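Local coordinates for cutm, flavoprotein of carbon monoxide dehydrogenase (Hydrogenophaga pseudoflava, PDB 1FFV) that binds FAD as the flavoprotein subunit of carbon monoxide dehydrogenase and probably passes the electrons released by CO oxidation on to an external acceptor, at residues R90-L100 against V172-Y183; W193-V201 against I212-A220. All coordinates share one frame; numbering follows the deposited sequence.

Interaction 1 (90-100 with 172-183) and interaction 2 (193-201 with 212-220) follow one another along the chain, the first closing before the second opens, and their centres lie 14 Å apart. Both reach the same antiparallel sheet, in which strand 180-186 pairs with strand 196-205 and that in turn with strand 208-217. Two bonds tie them directly: Val200 N lies 2.9 Å from Ala182 O, and Tyr183 OH lies 2.8 Å from Thr217 OG1, each a probable hydrogen bond. Interaction 1 sets helix 92-97, from the FAD-binding part of the chain, against the first strand of this sheet; interaction 2 builds its central hairpin and carries Trp193 to the flavin.

Interaction 1. Residues R90-L100 against V172-Y183; sequences RLPLLAEAAKL and VPAFAQGTGWAY
Phe175 N donates to Arg90 O over 2.9 Å, with an N-H...O angle of 165°, and this bond ties the end of helix 85-90, just ahead of helix 92-97, to the chain leaving strand 166-173. Next to this bond the Phe175 ring lies against Leu91, whose CA is 4.2 Å above the ring centre in a CH-pi contact; Thr179 CG2 covers the opposite face toward the rim. Leu91 and Val172 meet tip to tip, CD2 to CG2 at a tight 3.5 Å. Farther along, Trp181 lays one indole face over the first helical turn: Pro92 CB sits near the rim, 3.7 Å from CZ2, and Leu93 N lies over the centre. With chi1 at 48°, CG stands between the backbone N and carbonyl carbon, which turns the indole toward the helix. Leu93 runs past it in the opposite sense, CG to Trp181 CB at 3.7 Å, while its CB touches the Phe175 edge at CZ. Ala97 CB and Leu100 CD1 both approach Tyr183 at CD2; its hydroxyl is hydrogen-bonded to Asp124. The strand 180-183 axis passes the helix at 8.3 Å and 23°, evidence of near-parallel helix-on-sheet packing, here joining the FAD-binding part to the C-terminal sheet of the flavoprotein.

Interaction 2. Residues W193-V201 against I212-A220; sequences WATAGCAVV and IRIALTNVA. With FAD (flavin-adenine dinucleotide), chain J.
Gly197 and Thr217 form the closely packed end of this antiparallel pairing, their CA atoms 4.6 Å apart. Thr217 N donates to Gly197 O at 2.8 Å, from well above the carbonyl plane, and Gly197 N returns a more bent bond to Thr217 O. Having no side chain, Gly197 lets Thr217 CB come to 4.0 Å from its CA. Two further hydrogen-bonded pairs follow, Ala199 with Ala215 and Val201 with Arg213. On the face carrying Cys198, Val200, Ile214 and Leu216 the side chains pack at ordinary van der Waals distance, Cys198 SG reaching Ile214 CG2 at 4.0 Å, its chi1 of 172° placing sulfur anti to the backbone N. Helix 264-285 covers this face, and helix 125-131 the one carrying Ala199 and Ala215. The strand order gives way at Asn218, itself partly exposed, where the contact turns looser and admits a water. There ND2 donates to Ala194 O at 2.8 Å, almost perfectly straight (177°), with the acceptor in the amide plane. The water can donate to Thr195 O or to Asn218 O, linking the backbones where strand pairing has ended. At the far end Arg213 NH1 holds Ile212 O, while NH2 makes a salt bridge to Glu133. Beyond the paired strands, Trp193 lays an indole face against the isoalloxazine, its CZ2 3.3 Å from FAD C9A. The alternating bonds and the 158° between strand directions show a twisted antiparallel pair; strands 196-205 and 208-217 are consecutive and so form a beta hairpin, whose preceding loop supplies one wall of the flavin site.

Interaction 1. Residues R90-L100 against V172-Y183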
loop_
_atom_site.group_PDB
_atom_site.type_symbol
_atom_site.label_atom_id
_atom_site.label_comp_id
_atom_site.label_asym_id
_atom_site.label_seq_id
_atom_site.Cartn_x
_atom_site.Cartn_y
_atom_site.Cartn_z
ATOM N N ARG C 90 -7.457 -60.197 -2.337
ATOM C CA ARG C 90 -6.999 -61.027 -3.451
ATOM C C ARG C 90 -5.571 -60.799 -3.938
ATOM O O ARG C 90 -4.960 -61.703 -4.506
ATOM C CB ARG C 90 -7.964 -60.868 -4.629
ATOM C CG ARG C 90 -9.422 -61.184 -4.299
ATOM C CD ARG C 90 -9.661 -62.687 -4.217
ATOM N NE ARG C 90 -10.216 -63.109 -2.934
ATOM C CZ ARG C 90 -11.511 -63.092 -2.634
ATOM N NH1 ARG C 90 -12.401 -62.665 -3.525
ATOM N NH2 ARG C 90 -11.923 -63.541 -1.454
ATOM N N LEU C 91 -5.057 -59.582 -3.767
ATOM C CA LEU C 91 -3.700 -59.242 -4.203
ATOM C C LEU C 91 -3.046 -58.348 -3.158
ATOM O O LEU C 91 -2.669 -57.210 -3.452
ATOM C CB LEU C 91 -3.747 -58.484 -5.537
ATOM C CG LEU C 91 -4.610 -59.048 -6.668
ATOM C CD1 LEU C 91 -4.652 -58.070 -7.832
ATOM C CD2 LEU C 91 -4.076 -60.405 -7.105
ATOM N N PRO C 92 -2.902 -58.846 -1.919
ATOM C CA PRO C 92 -2.290 -58.060 -0.839
ATOM C C PRO C 92 -0.975 -57.373 -1.191
ATOM O O PRO C 92 -0.673 -56.301 -0.659
ATOM C CB PRO C 92 -2.126 -59.086 0.287
ATOM C CG PRO C 92 -2.121 -60.415 -0.433
ATOM C CD PRO C 92 -3.178 -60.220 -1.470
ATOM N N LEU C 93 -0.216 -57.969 -2.111
ATOM C CA LEU C 93 1.067 -57.413 -2.551
ATOM C C LEU C 93 0.904 -56.021 -3.155
ATOM O O LEU C 93 1.637 -55.102 -2.802
ATOM C CB LEU C 93 1.709 -58.311 -3.608
ATOM C CG LEU C 93 3.231 -58.389 -3.784
ATOM C CD1 LEU C 93 3.530 -58.758 -5.228
ATOM C CD2 LEU C 93 3.945 -57.110 -3.423
ATOM N N LEU C 94 -0.037 -55.878 -4.086
ATOM C CA LEU C 94 -0.256 -54.597 -4.754
ATOM C C LEU C 94 -0.705 -53.501 -3.802
ATOM O O LEU C 94 -0.235 -52.363 -3.889
ATOM C CB LEU C 94 -1.256 -54.744 -5.902
ATOM C CG LEU C 94 -0.852 -55.677 -7.047
ATOM C CD1 LEU C 94 -1.833 -55.516 -8.200
ATOM C CD2 LEU C 94 0.570 -55.369 -7.514
ATOM N N ALA C 95 -1.575 -53.864 -2.864
ATOM C CA ALA C 95 -2.100 -52.916 -1.889
ATOM C C ALA C 95 -1.008 -52.382 -0.962
ATOM O O ALA C 95 -0.945 -51.183 -0.690
ATOM C CB ALA C 95 -3.219 -53.564 -1.081
ATOM N N GLU C 96 -0.133 -53.265 -0.500
ATOM C CA GLU C 96 0.940 -52.860 0.402
ATOM C C GLU C 96 2.086 -52.153 -0.304
ATOM O O GLU C 96 2.623 -51.177 0.207
ATOM C CB GLU C 96 1.467 -54.069 1.180
ATOM C CG GLU C 96 0.550 -54.518 2.307
ATOM C CD GLU C 96 0.367 -53.441 3.373
ATOM O OE1 GLU C 96 1.363 -53.084 4.056
ATOM O OE2 GLU C 96 -0.777 -52.955 3.526
ATOM N N ALA C 97 2.452 -52.656 -1.476
ATOM C CA ALA C 97 3.539 -52.096 -2.263
ATOM C C ALA C 97 3.213 -50.705 -2.786
ATOM O O ALA C 97 4.108 -49.873 -2.946
ATOM C CB ALA C 97 3.880 -53.022 -3.418
ATOM N N ALA C 98 1.936 -50.453 -3.062
ATOM C CA ALA C 98 1.521 -49.149 -3.563
ATOM C C ALA C 98 1.800 -48.064 -2.525
ATOM O O ALA C 98 1.988 -46.900 -2.876
ATOM C CB ALA C 98 0.046 -49.164 -3.943
ATOM N N LYS C 99 1.849 -48.458 -1.253
ATOM C CA LYS C 99 2.119 -47.523 -0.160
ATOM C C LYS C 99 3.527 -46.959 -0.260
ATOM O O LYS C 99 3.818 -45.901 0.291
ATOM C CB LYS C 99 1.961 -48.204 1.201
ATOM C CG LYS C 99 0.536 -48.571 1.580
ATOM C CD LYS C 99 0.515 -49.167 2.978
ATOM C CE LYS C 99 -0.866 -49.677 3.364
ATOM N NZ LYS C 99 -0.868 -50.165 4.782
ATOM N N LEU C 100 4.398 -47.686 -0.949
ATOM C CA LEU C 100 5.784 -47.280 -1.128
ATOM C C LEU C 100 5.973 -46.401 -2.363
ATOM O O LEU C 100 7.100 -46.020 -2.688
ATOM C CB LEU C 100 6.674 -48.522 -1.245
ATOM C CG LEU C 100 6.559 -49.542 -0.109
ATOM C CD1 LEU C 100 7.384 -50.780 -0.425
ATOM C CD2 LEU C 100 6.993 -48.901 1.216
ATOM N N VAL C 172 -5.054 -59.564 -13.353
ATOM C CA VAL C 172 -4.112 -60.366 -12.597
ATOM C C VAL C 172 -4.806 -61.484 -11.830
ATOM O O VAL C 172 -5.900 -61.298 -11.289
ATOM C CB VAL C 172 -3.188 -59.476 -11.677
ATOM C CG1 VAL C 172 -3.798 -58.116 -11.435
ATOM C CG2 VAL C 172 -2.871 -60.172 -10.366
ATOM N N PRO C 173 -4.228 -62.699 -11.881
ATOM C CA PRO C 173 -4.815 -63.839 -11.172
ATOM C C PRO C 173 -4.811 -63.621 -9.667
ATOM O O PRO C 173 -3.832 -63.141 -9.100
ATOM C CB PRO C 173 -3.920 -65.011 -11.593
ATOM C CG PRO C 173 -2.639 -64.367 -12.006
ATOM C CD PRO C 173 -3.095 -63.128 -12.720
ATOM N N ALA C 174 -5.942 -63.899 -9.035
ATOM C CA ALA C 174 -6.057 -63.746 -7.593
ATOM C C ALA C 174 -5.075 -64.696 -6.923
ATOM O O ALA C 174 -4.850 -65.811 -7.400
ATOM C CB ALA C 174 -7.481 -64.053 -7.141
ATOM N N PHE C 175 -4.447 -64.227 -5.852
ATOM C CA PHE C 175 -3.495 -65.042 -5.117
ATOM C C PHE C 175 -4.212 -66.276 -4.594
ATOM O O PHE C 175 -5.317 -66.177 -4.052
ATOM C CB PHE C 175 -2.938 -64.271 -3.911
ATOM C CG PHE C 175 -1.851 -63.283 -4.248
ATOM C CD1 PHE C 175 -1.530 -62.982 -5.573
ATOM C CD2 PHE C 175 -1.152 -62.642 -3.226
ATOM C CE1 PHE C 175 -0.528 -62.057 -5.866
ATOM C CE2 PHE C 175 -0.153 -61.720 -3.512
ATOM C CZ PHE C 175 0.160 -61.425 -4.833
ATOM N N ALA C 176 -3.603 -67.440 -4.784
ATOM C CA ALA C 176 -4.186 -68.671 -4.271
ATOM C C ALA C 176 -3.971 -68.614 -2.756
ATOM O O ALA C 176 -2.985 -68.034 -2.293
ATOM C CB ALA C 176 -3.486 -69.882 -4.873
ATOM N N GLN C 177 -4.913 -69.160 -1.987
ATOM C CA GLN C 177 -4.810 -69.160 -0.523
ATOM C C GLN C 177 -3.442 -69.657 -0.026
ATOM O O GLN C 177 -2.977 -70.736 -0.411
ATOM C CB GLN C 177 -5.943 -69.998 0.088
ATOM N N GLY C 178 -2.796 -68.844 0.807
ATOM C CA GLY C 178 -1.492 -69.201 1.341
ATOM C C GLY C 178 -0.313 -68.668 0.538
ATOM O O GLY C 178 0.837 -69.034 0.799
ATOM N N THR C 179 -0.586 -67.818 -0.448
ATOM C CA THR C 179 0.476 -67.242 -1.263
ATOM C C THR C 179 1.320 -66.249 -0.468
ATOM O O THR C 179 0.785 -65.378 0.217
ATOM C CB THR C 179 -0.093 -66.516 -2.489
ATOM O OG1 THR C 179 -0.714 -67.471 -3.355
ATOM C CG2 THR C 179 1.003 -65.790 -3.246
ATOM N N GLY C 180 2.636 -66.419 -0.536
ATOM C CA GLY C 180 3.544 -65.518 0.147
ATOM C C GLY C 180 3.958 -64.440 -0.841
ATOM O O GLY C 180 3.960 -64.679 -2.058
ATOM N N TRP C 181 4.339 -63.271 -0.331
ATOM C CA TRP C 181 4.725 -62.159 -1.195
ATOM C C TRP C 181 5.598 -61.137 -0.479
ATOM O O TRP C 181 5.739 -61.170 0.746
ATOM C CB TRP C 181 3.464 -61.461 -1.708
ATOM C CG TRP C 181 2.486 -61.178 -0.600
ATOM C CD1 TRP C 181 1.536 -62.032 -0.101
ATOM C CD2 TRP C 181 2.413 -59.991 0.192
ATOM N NE1 TRP C 181 0.886 -61.449 0.959
ATOM C CE2 TRP C 181 1.403 -60.195 1.161
ATOM C CE3 TRP C 181 3.107 -58.774 0.184
ATOM C CZ2 TRP C 181 1.069 -59.223 2.117
ATOM C CZ3 TRP C 181 2.777 -57.809 1.133
ATOM C CH2 TRP C 181 1.765 -58.041 2.087
ATOM N N ALA C 182 6.146 -60.203 -1.250
ATOM C CA ALA C 182 6.981 -59.155 -0.689
ATOM C C ALA C 182 7.499 -58.187 -1.737
ATOM O O ALA C 182 7.628 -58.533 -2.910
ATOM C CB ALA C 182 8.165 -59.768 0.068
ATOM N N TYR C 183 7.723 -56.951 -1.306
ATOM C CA TYR C 183 8.304 -55.919 -2.155
ATOM C C TYR C 183 9.283 -55.147 -1.286
ATOM O O TYR C 183 8.878 -54.366 -0.425
ATOM C CB TYR C 183 7.275 -54.947 -2.727
ATOM C CG TYR C 183 7.889 -54.063 -3.791
ATOM C CD1 TYR C 183 8.598 -54.631 -4.854
ATOM C CD2 TYR C 183 7.812 -52.668 -3.719
ATOM C CE1 TYR C 183 9.220 -53.842 -5.817
ATOM C CE2 TYR C 183 8.438 -51.861 -4.689
ATOM C CZ TYR C 183 9.139 -52.465 -5.733
ATOM O OH TYR C 183 9.769 -51.718 -6.701
#

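Interaction 2. Residues W193-V201 against I212-A220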
loop_
_atom_site.group_PDB
_atom_site.type_symbol
_atom_site.label_atom_id
_atom_site.label_comp_id
_atom_site.label_asym_id
_atom_site.label_seq_id
_atom_site.Cartn_x
_atom_site.Cartn_y
_atom_site.Cartn_z
ATOM N N TRP C 193 12.316 -42.714 -5.884
ATOM C CA TRP C 193 12.404 -43.941 -6.658
ATOM C C TRP C 193 13.429 -44.856 -6.010
ATOM O O TRP C 193 14.364 -44.400 -5.357
ATOM C CB TRP C 193 12.764 -43.636 -8.110
ATOM C CG TRP C 193 11.608 -43.056 -8.877
ATOM C CD1 TRP C 193 10.706 -43.742 -9.646
ATOM C CD2 TRP C 193 11.233 -41.678 -8.958
ATOM N NE1 TRP C 193 9.799 -42.877 -10.204
ATOM C CE2 TRP C 193 10.099 -41.602 -9.802
ATOM C CE3 TRP C 193 11.742 -40.499 -8.401
ATOM C CZ2 TRP C 193 9.470 -40.387 -10.107
ATOM C CZ3 TRP C 193 11.118 -39.296 -8.700
ATOM C CH2 TRP C 193 9.989 -39.250 -9.550
ATOM N N ALA C 194 13.221 -46.152 -6.154
ATOM C CA ALA C 194 14.116 -47.126 -5.560
ATOM C C ALA C 194 15.533 -47.075 -6.109
ATOM O O ALA C 194 15.747 -46.754 -7.283
ATOM C CB ALA C 194 13.554 -48.523 -5.756
ATOM N N THR C 195 16.498 -47.324 -5.226
ATOM C CA THR C 195 17.893 -47.417 -5.628
ATOM C C THR C 195 17.975 -48.842 -6.203
ATOM O O THR C 195 18.716 -49.122 -7.142
ATOM C CB THR C 195 18.843 -47.303 -4.415
ATOM O OG1 THR C 195 18.736 -45.993 -3.843
ATOM C CG2 THR C 195 20.281 -47.548 -4.839
ATOM N N ALA C 196 17.177 -49.730 -5.615
ATOM C CA ALA C 196 17.067 -51.120 -6.014
ATOM C C ALA C 196 15.825 -51.679 -5.321
ATOM O O ALA C 196 15.492 -51.271 -4.212
ATOM C CB ALA C 196 18.302 -51.895 -5.597
ATOM N N GLY C 197 15.110 -52.565 -5.997
ATOM C CA GLY C 197 13.926 -53.151 -5.399
ATOM C C GLY C 197 13.686 -54.550 -5.931
ATOM O O GLY C 197 14.178 -54.905 -7.008
ATOM N N CYS C 198 12.958 -55.359 -5.166
ATOM C CA CYS C 198 12.652 -56.719 -5.583
ATOM C C CYS C 198 11.254 -57.139 -5.177
ATOM O O CYS C 198 10.878 -57.059 -4.001
ATOM C CB CYS C 198 13.663 -57.721 -5.028
ATOM S SG CYS C 198 13.196 -59.472 -5.321
ATOM N N ALA C 199 10.481 -57.563 -6.173
ATOM C CA ALA C 199 9.119 -58.035 -5.964
ATOM C C ALA C 199 9.140 -59.560 -6.031
ATOM O O ALA C 199 9.786 -60.143 -6.907
ATOM C CB ALA C 199 8.190 -57.468 -7.037
ATOM N N VAL C 200 8.441 -60.193 -5.091
ATOM C CA VAL C 200 8.365 -61.648 -5.019
ATOM C C VAL C 200 6.967 -62.159 -4.675
ATOM O O VAL C 200 6.269 -61.588 -3.837
ATOM C CB VAL C 200 9.325 -62.209 -3.926
ATOM C CG1 VAL C 200 8.963 -63.660 -3.586
ATOM C CG2 VAL C 200 10.766 -62.146 -4.392
ATOM N N VAL C 201 6.568 -63.233 -5.351
ATOM C CA VAL C 201 5.307 -63.916 -5.087
ATOM C C VAL C 201 5.723 -65.384 -5.074
ATOM O O VAL C 201 6.425 -65.837 -5.985
ATOM C CB VAL C 201 4.246 -63.701 -6.194
ATOM C CG1 VAL C 201 2.968 -64.443 -5.831
ATOM C CG2 VAL C 201 3.943 -62.218 -6.374
ATOM N N ILE C 212 7.251 -69.720 -7.728
ATOM C CA ILE C 212 8.117 -68.569 -7.503
ATOM C C ILE C 212 8.231 -67.573 -8.669
ATOM O O ILE C 212 8.433 -67.955 -9.823
ATOM C CB ILE C 212 9.543 -69.041 -7.056
ATOM C CG1 ILE C 212 10.414 -67.850 -6.640
ATOM C CG2 ILE C 212 10.209 -69.849 -8.158
ATOM C CD1 ILE C 212 9.917 -67.120 -5.409
ATOM N N ARG C 213 8.061 -66.293 -8.342
ATOM C CA ARG C 213 8.173 -65.189 -9.294
ATOM C C ARG C 213 9.085 -64.162 -8.649
ATOM O O ARG C 213 8.787 -63.672 -7.556
ATOM C CB ARG C 213 6.828 -64.500 -9.544
ATOM C CG ARG C 213 5.998 -64.995 -10.725
ATOM C CD ARG C 213 6.786 -65.671 -11.828
ATOM N NE ARG C 213 5.872 -66.418 -12.688
ATOM C CZ ARG C 213 5.774 -67.747 -12.711
ATOM N NH1 ARG C 213 6.553 -68.492 -11.934
ATOM N NH2 ARG C 213 4.833 -68.328 -13.448
ATOM N N ILE C 214 10.185 -63.831 -9.322
ATOM C CA ILE C 214 11.131 -62.844 -8.812
ATOM C C ILE C 214 11.334 -61.758 -9.865
ATOM O O ILE C 214 11.656 -62.061 -11.014
ATOM C CB ILE C 214 12.505 -63.482 -8.483
ATOM C CG1 ILE C 214 12.347 -64.602 -7.451
ATOM C CG2 ILE C 214 13.461 -62.426 -7.950
ATOM C CD1 ILE C 214 13.606 -65.410 -7.217
ATOM N N ALA C 215 11.141 -60.499 -9.470
ATOM C CA ALA C 215 11.306 -59.365 -10.376
ATOM C C ALA C 215 12.126 -58.250 -9.717
ATOM O O ALA C 215 12.014 -58.005 -8.509
ATOM C CB ALA C 215 9.953 -58.853 -10.847
ATOM N N LEU C 216 12.916 -57.549 -10.536
ATOM C CA LEU C 216 13.820 -56.507 -10.062
ATOM C C LEU C 216 13.537 -55.086 -10.552
ATOM O O LEU C 216 13.398 -54.854 -11.758
ATOM C CB LEU C 216 15.245 -56.895 -10.458
ATOM C CG LEU C 216 15.684 -58.337 -10.187
ATOM C CD1 LEU C 216 17.092 -58.559 -10.704
ATOM C CD2 LEU C 216 15.599 -58.633 -8.699
ATOM N N THR C 217 13.541 -54.133 -9.613
ATOM C CA THR C 217 13.290 -52.723 -9.907
ATOM C C THR C 217 14.544 -51.847 -9.939
ATOM O O THR C 217 15.379 -51.906 -9.041
ATOM C CB THR C 217 12.322 -52.092 -8.876
ATOM O OG1 THR C 217 11.067 -52.779 -8.904
ATOM C CG2 THR C 217 12.088 -50.598 -9.174
ATOM N N ASN C 218 14.624 -51.010 -10.969
ATOM C CA ASN C 218 15.699 -50.046 -11.191
ATOM C C ASN C 218 17.148 -50.538 -11.224
ATOM O O ASN C 218 18.064 -49.806 -10.835
ATOM C CB ASN C 218 15.569 -48.877 -10.204
ATOM C CG ASN C 218 15.913 -47.532 -10.844
ATOM O OD1 ASN C 218 16.066 -47.454 -12.064
ATOM N ND2 ASN C 218 16.023 -46.483 -10.034
ATOM N N VAL C 219 17.365 -51.743 -11.742
ATOM C CA VAL C 219 18.717 -52.296 -11.819
ATOM C C VAL C 219 19.114 -52.709 -13.236
ATOM O O VAL C 219 20.062 -53.464 -13.434
ATOM C CB VAL C 219 18.903 -53.469 -10.824
ATOM C CG1 VAL C 219 18.845 -52.949 -9.403
ATOM C CG2 VAL C 219 17.848 -54.524 -11.036
ATOM N N ALA C 220 18.396 -52.159 -14.211
ATOM C CA ALA C 220 18.620 -52.411 -15.638
ATOM C C ALA C 220 17.759 -51.400 -16.397
ATOM O O ALA C 220 16.977 -50.674 -15.782
ATOM C CB ALA C 220 18.211 -53.827 -16.000
HETATM P PA FAD J . 1.086 -39.879 -16.881
HETATM O O1A FAD J . 0.056 -39.430 -17.833
HETATM O O2A FAD J . 1.835 -38.958 -16.226
HETATM O O5B FAD J . 1.987 -40.700 -17.743
HETATM C C5B FAD J . 1.471 -41.778 -18.498
HETATM C C4B FAD J . 2.488 -42.117 -19.581
HETATM O O4B FAD J . 1.988 -43.378 -20.123
HETATM C C3B FAD J . 2.471 -41.249 -20.811
HETATM O O3B FAD J . 3.473 -41.485 -21.734
HETATM C C2B FAD J . 1.049 -41.503 -21.261
HETATM O O2B FAD J . 0.846 -41.018 -22.545
HETATM C C1B FAD J . 0.974 -42.994 -21.161
HETATM N N9A FAD J . -0.252 -43.551 -20.618
HETATM C C8A FAD J . -0.864 -43.233 -19.432
HETATM N N7A FAD J . -1.977 -43.931 -19.222
HETATM C C5A FAD J . -2.095 -44.735 -20.327
HETATM C C6A FAD J . -3.087 -45.735 -20.694
HETATM N N6A FAD J . -4.127 -46.044 -19.968
HETATM N N1A FAD J . -2.857 -46.339 -21.895
HETATM C C2A FAD J . -1.792 -46.051 -22.676
HETATM N N3A FAD J . -0.837 -45.160 -22.421
HETATM C C4A FAD J . -1.025 -44.527 -21.226
HETATM N N1 FAD J . 6.327 -43.951 -9.383
HETATM C C2 FAD J . 6.747 -45.080 -8.830
HETATM O O2 FAD J . 6.511 -46.133 -9.322
HETATM N N3 FAD J . 7.499 -45.109 -7.630
HETATM C C4 FAD J . 7.835 -43.959 -6.971
HETATM O O4 FAD J . 8.478 -44.025 -5.942
HETATM C C4X FAD J . 7.388 -42.710 -7.565
HETATM N N5 FAD J . 7.689 -41.554 -6.966
HETATM C C5X FAD J . 7.248 -40.413 -7.559
HETATM C C6 FAD J . 7.571 -39.214 -6.923
HETATM C C7 FAD J . 7.180 -38.016 -7.429
HETATM C C7M FAD J . 7.549 -36.736 -6.720
HETATM C C8 FAD J . 6.410 -37.961 -8.644
HETATM C C8M FAD J . 5.965 -36.642 -9.231
HETATM C C9 FAD J . 6.071 -39.156 -9.296
HETATM C C9A FAD J . 6.483 -40.370 -8.760
HETATM N N10 FAD J . 6.178 -41.620 -9.372
HETATM C C10 FAD J . 6.610 -42.762 -8.804
HETATM C "C1'" FAD J . 5.351 -41.633 -10.624
HETATM C "C2'" FAD J . 3.777 -41.912 -10.667
HETATM O "O2'" FAD J . 4.066 -43.012 -9.845
HETATM C "C3'" FAD J . 3.978 -41.770 -12.164
HETATM O "O3'" FAD J . 2.954 -40.905 -11.621
HETATM C "C4'" FAD J . 2.865 -42.107 -13.133
HETATM O "O4'" FAD J . 4.133 -42.767 -13.453
HETATM C "C5'" FAD J . 2.883 -41.919 -14.654
HETATM O "O5'" FAD J . 1.395 -42.351 -14.213
HETATM P P FAD J . 0.311 -41.310 -14.499
HETATM O O1P FAD J . -1.003 -42.033 -14.124
HETATM O O2P FAD J . 0.484 -40.116 -13.820
HETATM O O3P FAD J . 0.397 -40.963 -15.928
HETATM O O HOH W 1 18.641 -47.262 -9.185
#